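Local coordinates for protein AlyGC (Glaciecola chathamensis, PDB 5GKD) that degrades alginate as a polysaccharide lyase of family 6, probably cleaving its uronic acid chain by calcium-assisted beta-elimination, at residues A[65-69]-A[89-95]; A[11-15]-A[34-40]. One frame throughout, in Å; residues are numbered along the deposited sequence.

Contact 1 of 2, residues A[65-69]-A[89-95]; sequences NLRLA and EVIAFRR. With PO4 (phosphate ion), chain I; PO4 (phosphate ion), chain G.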
loop_
_atom_site.group_PDB
_atom_site.type_symbol
_atom_site.label_atom_id
_atom_site.label_comp_id
_atom_site.label_asym_id
_atom_site.label_seq_id
_atom_site.Cartn_x
_atom_site.Cartn_y
_atom_site.Cartn_z
ATOM N N ASN A 65 12.856 3.976 23.877
ATOM C CA ASN A 65 13.807 2.883 23.717
ATOM C C ASN A 65 14.850 3.013 24.822
ATOM O O ASN A 65 14.761 3.895 25.679
ATOM C CB ASN A 65 14.419 2.870 22.309
ATOM C CG ASN A 65 15.260 4.112 22.001
ATOM O OD1 ASN A 65 15.700 4.823 22.894
ATOM N ND2 ASN A 65 15.485 4.362 20.718
ATOM N N LEU A 66 15.830 2.113 24.811
ATOM C CA LEU A 66 16.836 2.059 25.867
ATOM C C LEU A 66 18.182 1.661 25.286
ATOM O O LEU A 66 18.274 0.694 24.523
ATOM C CB LEU A 66 16.430 1.076 26.970
ATOM C CG LEU A 66 17.485 0.669 28.009
ATOM C CD1 LEU A 66 17.963 1.861 28.809
ATOM C CD2 LEU A 66 16.940 -0.406 28.934
ATOM N N ARG A 67 19.217 2.419 25.634
ATOM C CA ARG A 67 20.586 2.091 25.263
ATOM C C ARG A 67 21.429 2.066 26.524
ATOM O O ARG A 67 21.319 2.966 27.360
ATOM C CB ARG A 67 21.152 3.088 24.249
ATOM C CG ARG A 67 20.559 2.936 22.843
ATOM C CD ARG A 67 21.066 3.993 21.885
ATOM N NE ARG A 67 20.636 5.329 22.280
ATOM C CZ ARG A 67 21.223 6.462 21.905
ATOM N NH1 ARG A 67 22.305 6.440 21.125
ATOM N NH2 ARG A 67 20.731 7.622 22.323
ATOM N N LEU A 68 22.224 1.012 26.684
ATOM C CA LEU A 68 23.220 0.919 27.744
ATOM C C LEU A 68 24.602 1.173 27.160
ATOM O O LEU A 68 24.914 0.690 26.073
ATOM C CB LEU A 68 23.209 -0.458 28.413
ATOM C CG LEU A 68 22.038 -0.825 29.309
ATOM C CD1 LEU A 68 20.830 -1.233 28.467
ATOM C CD2 LEU A 68 22.407 -1.933 30.304
ATOM N N ALA A 69 25.428 1.925 27.881
ATOM C CA ALA A 69 26.783 2.210 27.409
ATOM C C ALA A 69 27.713 2.360 28.603
ATOM O O ALA A 69 27.362 3.040 29.568
ATOM C CB ALA A 69 26.799 3.476 26.541
ATOM N N GLU A 89 16.311 -0.664 17.373
ATOM C CA GLU A 89 16.196 -1.590 18.495
ATOM C C GLU A 89 15.464 -0.921 19.645
ATOM O O GLU A 89 15.608 0.277 19.867
ATOM C CB GLU A 89 17.561 -2.060 19.025
ATOM C CG GLU A 89 18.607 -2.359 17.989
ATOM C CD GLU A 89 19.300 -1.135 17.441
ATOM O OE1 GLU A 89 19.436 -0.131 18.175
ATOM O OE2 GLU A 89 19.708 -1.189 16.262
ATOM N N VAL A 90 14.729 -1.723 20.410
ATOM C CA VAL A 90 14.127 -1.228 21.646
ATOM C C VAL A 90 15.161 -1.140 22.757
ATOM O O VAL A 90 15.293 -0.102 23.414
ATOM C CB VAL A 90 12.951 -2.124 22.063
ATOM C CG1 VAL A 90 12.283 -1.552 23.304
ATOM C CG2 VAL A 90 11.975 -2.251 20.919
ATOM N N ILE A 91 15.879 -2.238 23.002
ATOM C CA ILE A 91 16.923 -2.327 24.020
ATOM C C ILE A 91 18.230 -2.718 23.343
ATOM O O ILE A 91 18.322 -3.789 22.735
ATOM C CB ILE A 91 16.583 -3.356 25.101
ATOM C CG1 ILE A 91 15.259 -3.037 25.781
ATOM C CG2 ILE A 91 17.723 -3.438 26.130
ATOM C CD1 ILE A 91 14.903 -4.070 26.815
ATOM N N ALA A 92 19.253 -1.885 23.488
ATOM C CA ALA A 92 20.561 -2.155 22.901
ATOM C C ALA A 92 21.652 -1.994 23.945
ATOM O O ALA A 92 21.664 -1.013 24.700
ATOM C CB ALA A 92 20.852 -1.223 21.733
ATOM N N PHE A 93 22.577 -2.953 23.974
ATOM C CA PHE A 93 23.721 -2.910 24.873
ATOM C C PHE A 93 24.864 -2.106 24.263
ATOM O O PHE A 93 26.024 -2.535 24.244
ATOM C CB PHE A 93 24.171 -4.330 25.214
ATOM C CG PHE A 93 23.292 -5.031 26.211
ATOM C CD1 PHE A 93 22.082 -5.595 25.824
ATOM C CD2 PHE A 93 23.698 -5.168 27.528
ATOM C CE1 PHE A 93 21.289 -6.244 26.739
ATOM C CE2 PHE A 93 22.906 -5.833 28.444
ATOM C CZ PHE A 93 21.697 -6.360 28.047
ATOM N N ARG A 94 24.533 -0.938 23.732
ATOM C CA ARG A 94 25.514 0.000 23.211
ATOM C C ARG A 94 24.846 1.358 23.064
ATOM O O ARG A 94 23.617 1.461 22.965
ATOM C CB ARG A 94 26.083 -0.448 21.856
ATOM C CG ARG A 94 25.123 -0.207 20.723
ATOM C CD ARG A 94 25.617 -0.695 19.377
ATOM N NE ARG A 94 24.617 -0.395 18.368
ATOM C CZ ARG A 94 24.798 -0.508 17.057
ATOM N NH1 ARG A 94 23.807 -0.206 16.241
ATOM N NH2 ARG A 94 25.953 -0.932 16.558
ATOM N N ARG A 95 25.678 2.401 23.055
ATOM C CA ARG A 95 25.248 3.689 22.538
ATOM C C ARG A 95 25.228 3.685 21.013
ATOM O O ARG A 95 24.240 4.093 20.396
ATOM C CB ARG A 95 26.171 4.803 23.041
ATOM C CG ARG A 95 25.834 6.168 22.442
ATOM C CD ARG A 95 26.689 7.268 23.045
ATOM N NE ARG A 95 26.228 8.572 22.601
ATOM C CZ ARG A 95 26.542 9.725 23.183
ATOM N NH1 ARG A 95 27.332 9.747 24.246
ATOM N NH2 ARG A 95 26.057 10.859 22.697
HETATM P P PO4 I . 23.201 9.929 20.586
HETATM O O1 PO4 I . 21.828 9.858 21.213
HETATM O O2 PO4 I . 23.982 11.067 21.200
HETATM O O3 PO4 I . 23.969 8.644 20.800
HETATM O O4 PO4 I . 23.030 10.160 19.109
HETATM P P PO4 G . 24.044 -2.644 13.523
HETATM O O1 PO4 G . 24.715 -3.447 14.615
HETATM O O2 PO4 G . 24.393 -1.172 13.609
HETATM O O3 PO4 G . 22.553 -2.840 13.658
HETATM O O4 PO4 G . 24.502 -3.138 12.171
HETATM O O HOH W 1 17.700 1.047 21.789
#

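Contact 2 of 2, residues A[11-15]-A[34-40]; sequences YDQAL and FEVLFEA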
loop_
_atom_site.group_PDB
_atom_site.type_symbol
_atom_site.label_atom_id
_atom_site.label_comp_id
_atom_site.label_asym_id
_atom_site.label_seq_id
_atom_site.Cartn_x
_atom_site.Cartn_y
_atom_site.Cartn_z
ATOM N N TYR A 11 16.215 13.044 34.826
ATOM C CA TYR A 11 17.019 11.865 34.556
ATOM C C TYR A 11 18.415 12.249 34.085
ATOM O O TYR A 11 19.409 11.712 34.577
ATOM C CB TYR A 11 16.334 10.971 33.527
ATOM C CG TYR A 11 17.297 9.955 32.969
ATOM C CD1 TYR A 11 17.526 8.757 33.626
ATOM C CD2 TYR A 11 17.992 10.206 31.804
ATOM C CE1 TYR A 11 18.405 7.832 33.126
ATOM C CE2 TYR A 11 18.881 9.300 31.308
ATOM C CZ TYR A 11 19.079 8.110 31.964
ATOM O OH TYR A 11 19.973 7.224 31.434
ATOM N N ASP A 12 18.511 13.161 33.116
ATOM C CA ASP A 12 19.822 13.604 32.649
ATOM C C ASP A 12 20.686 14.077 33.805
ATOM O O ASP A 12 21.879 13.759 33.875
ATOM C CB ASP A 12 19.687 14.743 31.625
ATOM C CG ASP A 12 19.080 14.293 30.300
ATOM O OD1 ASP A 12 19.180 13.096 29.950
ATOM O OD2 ASP A 12 18.508 15.153 29.607
ATOM N N GLN A 13 20.096 14.855 34.717
ATOM C CA GLN A 13 20.883 15.445 35.792
ATOM C C GLN A 13 21.277 14.396 36.816
ATOM O O GLN A 13 22.400 14.418 37.323
ATOM C CB GLN A 13 20.118 16.603 36.439
ATOM C CG GLN A 13 20.021 17.842 35.534
ATOM C CD GLN A 13 18.610 18.480 35.457
ATOM O OE1 GLN A 13 17.851 18.500 36.425
ATOM N NE2 GLN A 13 18.281 19.003 34.296
ATOM N N ALA A 14 20.384 13.452 37.112
ATOM C CA ALA A 14 20.761 12.361 38.003
ATOM C C ALA A 14 21.887 11.523 37.403
ATOM O O ALA A 14 22.827 11.152 38.109
ATOM C CB ALA A 14 19.554 11.481 38.316
ATOM N N LEU A 15 21.813 11.226 36.098
ATOM C CA LEU A 15 22.850 10.422 35.458
ATOM C C LEU A 15 24.211 11.093 35.572
ATOM O O LEU A 15 25.224 10.425 35.768
ATOM C CB LEU A 15 22.505 10.174 33.987
ATOM C CG LEU A 15 23.487 9.292 33.200
ATOM C CD1 LEU A 15 23.443 7.871 33.718
ATOM C CD2 LEU A 15 23.237 9.321 31.696
ATOM N N PHE A 34 10.312 8.464 25.383
ATOM C CA PHE A 34 11.512 8.567 26.207
ATOM C C PHE A 34 12.589 7.650 25.630
ATOM O O PHE A 34 12.571 6.441 25.864
ATOM C CB PHE A 34 11.194 8.199 27.653
ATOM C CG PHE A 34 12.292 8.540 28.631
ATOM C CD1 PHE A 34 13.337 9.377 28.267
ATOM C CD2 PHE A 34 12.278 8.023 29.913
ATOM C CE1 PHE A 34 14.330 9.694 29.166
ATOM C CE2 PHE A 34 13.289 8.336 30.808
ATOM C CZ PHE A 34 14.309 9.171 30.431
ATOM N N GLU A 35 13.544 8.237 24.904
ATOM C CA GLU A 35 14.718 7.522 24.399
ATOM C C GLU A 35 15.797 7.552 25.475
ATOM O O GLU A 35 16.513 8.541 25.621
ATOM C CB GLU A 35 15.216 8.145 23.099
ATOM C CG GLU A 35 14.265 7.984 21.941
ATOM C CD GLU A 35 14.778 8.604 20.648
ATOM O OE1 GLU A 35 15.715 8.046 20.033
ATOM O OE2 GLU A 35 14.226 9.636 20.235
ATOM N N VAL A 36 15.919 6.463 26.228
ATOM C CA VAL A 36 16.792 6.400 27.391
ATOM C C VAL A 36 18.195 6.032 26.934
ATOM O O VAL A 36 18.392 4.997 26.299
ATOM C CB VAL A 36 16.277 5.381 28.418
ATOM C CG1 VAL A 36 17.228 5.295 29.601
ATOM C CG2 VAL A 36 14.855 5.728 28.859
ATOM N N LEU A 37 19.172 6.871 27.259
ATOM C CA LEU A 37 20.580 6.542 27.081
ATOM C C LEU A 37 21.175 6.431 28.474
ATOM O O LEU A 37 21.372 7.445 29.154
ATOM C CB LEU A 37 21.317 7.579 26.234
ATOM C CG LEU A 37 22.843 7.411 26.106
ATOM C CD1 LEU A 37 23.189 6.019 25.617
ATOM C CD2 LEU A 37 23.463 8.469 25.189
ATOM N N PHE A 38 21.420 5.194 28.905
ATOM C CA PHE A 38 21.957 4.879 30.223
ATOM C C PHE A 38 23.445 4.635 30.033
ATOM O O PHE A 38 23.882 3.516 29.774
ATOM C CB PHE A 38 21.262 3.662 30.815
ATOM C CG PHE A 38 21.630 3.386 32.247
ATOM C CD1 PHE A 38 21.826 4.418 33.138
ATOM C CD2 PHE A 38 21.753 2.099 32.700
ATOM C CE1 PHE A 38 22.152 4.149 34.452
ATOM C CE2 PHE A 38 22.068 1.831 34.018
ATOM C CZ PHE A 38 22.273 2.843 34.886
ATOM N N GLU A 39 24.224 5.699 30.156
ATOM C CA GLU A 39 25.653 5.673 29.875
ATOM C C GLU A 39 26.366 6.124 31.134
ATOM O O GLU A 39 26.300 7.305 31.503
ATOM C CB GLU A 39 26.008 6.564 28.682
ATOM C CG GLU A 39 27.509 6.716 28.477
ATOM C CD GLU A 39 27.857 7.300 27.136
ATOM O OE1 GLU A 39 28.918 6.935 26.591
ATOM O OE2 GLU A 39 27.072 8.128 26.631
ATOM N N ALA A 40 27.024 5.174 31.785
ATOM C CA ALA A 40 27.654 5.380 33.072
ATOM C C ALA A 40 28.692 4.285 33.271
ATOM O O ALA A 40 28.825 3.362 32.465
ATOM C CB ALA A 40 26.618 5.373 34.197
#

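Contact 1 of 2, residues A[65-69]-A[89-95]
Successive coils of a right-handed parallel beta-helix are joined first by their backbones, as residues 65-69 and 89-95 illustrate. Leu66 N donates to Val90 O (2.7 Å), Ala92 N to Leu66 O (2.9 Å) and Leu68 N to Ala92 O (2.9 Å), the alternation of a parallel ladder. The pattern lapses at Phe93, centre of an inverse gamma turn. Apolar packing follows the same register on the inner face: Leu66 CD2 lies 4.2 Å from Ile91 CG2, and Leu68 CD2 4.3 Å from Phe93 CE2. The face of Arg67 and Ala92 turns polar at the Arg67 guanidinium. Arg67 NH1 donates to Arg95 O (3.1 Å), while the phosphate of chain I accepts from Arg67 NH2 at O1 (2.7 Å) and Arg95 NH2 at O2 (2.6 Å). Arg94 NH1 donates to O2 of the phosphate of chain G (2.9 Å); both ions are probably from the crystallisation liquor. Arg95 also salt-bridges Glu39. The contact thus pairs an apolar interior with a basic surface able to hold anions.

Contact 2 of 2, residues A[11-15]-A[34-40]
Tyr11 turns the face of its ring to the edge of Phe34, an edge-to-face pair with centroids 5.7 Å apart and planes at 84°. The same side chain reaches the strand backbone: Tyr11 OH donates a hydrogen bond to Leu37 O at 2.7 Å, with the acceptor near the plane of the ring, and Tyr11 CZ packs 4.1 Å from Val36 CG1. One phenol therefore combines aromatic packing with a polar anchor, using a carbonyl on the edge of strand 35-41 that faces the helix. One turn later, Leu15 continues the seam. Its CD1 atom lies 3.9 Å from Phe38 CD1 and 4.1 Å from Ala40 CB, so the two helix residues, four apart, cover successive parts of the strand. The short axes run almost parallel, at 9° and 10.0 Å apart at closest approach. An N-terminal helix covering the open end of the coil stack is a familiar cap of parallel beta-helices, and helix 8-17 fits that description. On its other edge strand 35-41 hydrogen-bonds to strand 65-69, while Val36 and Phe38 pack inward on Leu50 of strand 48-52, and Phe38 also meets Val75 of strand 73-81.

Overall arrangement
Taken together, the contacts show how a beta-helix is both closed and extended. Contact 2 comes first along the chain and is complete before contact 1 begins; their centres are 11 Å apart. They meet in one parallel sheet, where strands 35-41, 65-69 and 89-92 are consecutive, so the layers run from the helix 8-17 through the outermost strand to the next two coils. Arg67 O to Phe38 N (2.7 Å) and Arg67 N to Val36 O (2.8 Å), probable hydrogen bonds, link the two contacts directly. Contact 2 thus seats helix 8-17 on the outermost strand, consistent with a cap on the N-terminal beta-helix, and contact 1 repeats the coil-to-coil step by which that sheet continues to strand 214-219, which carries the calcium ligand Glu214.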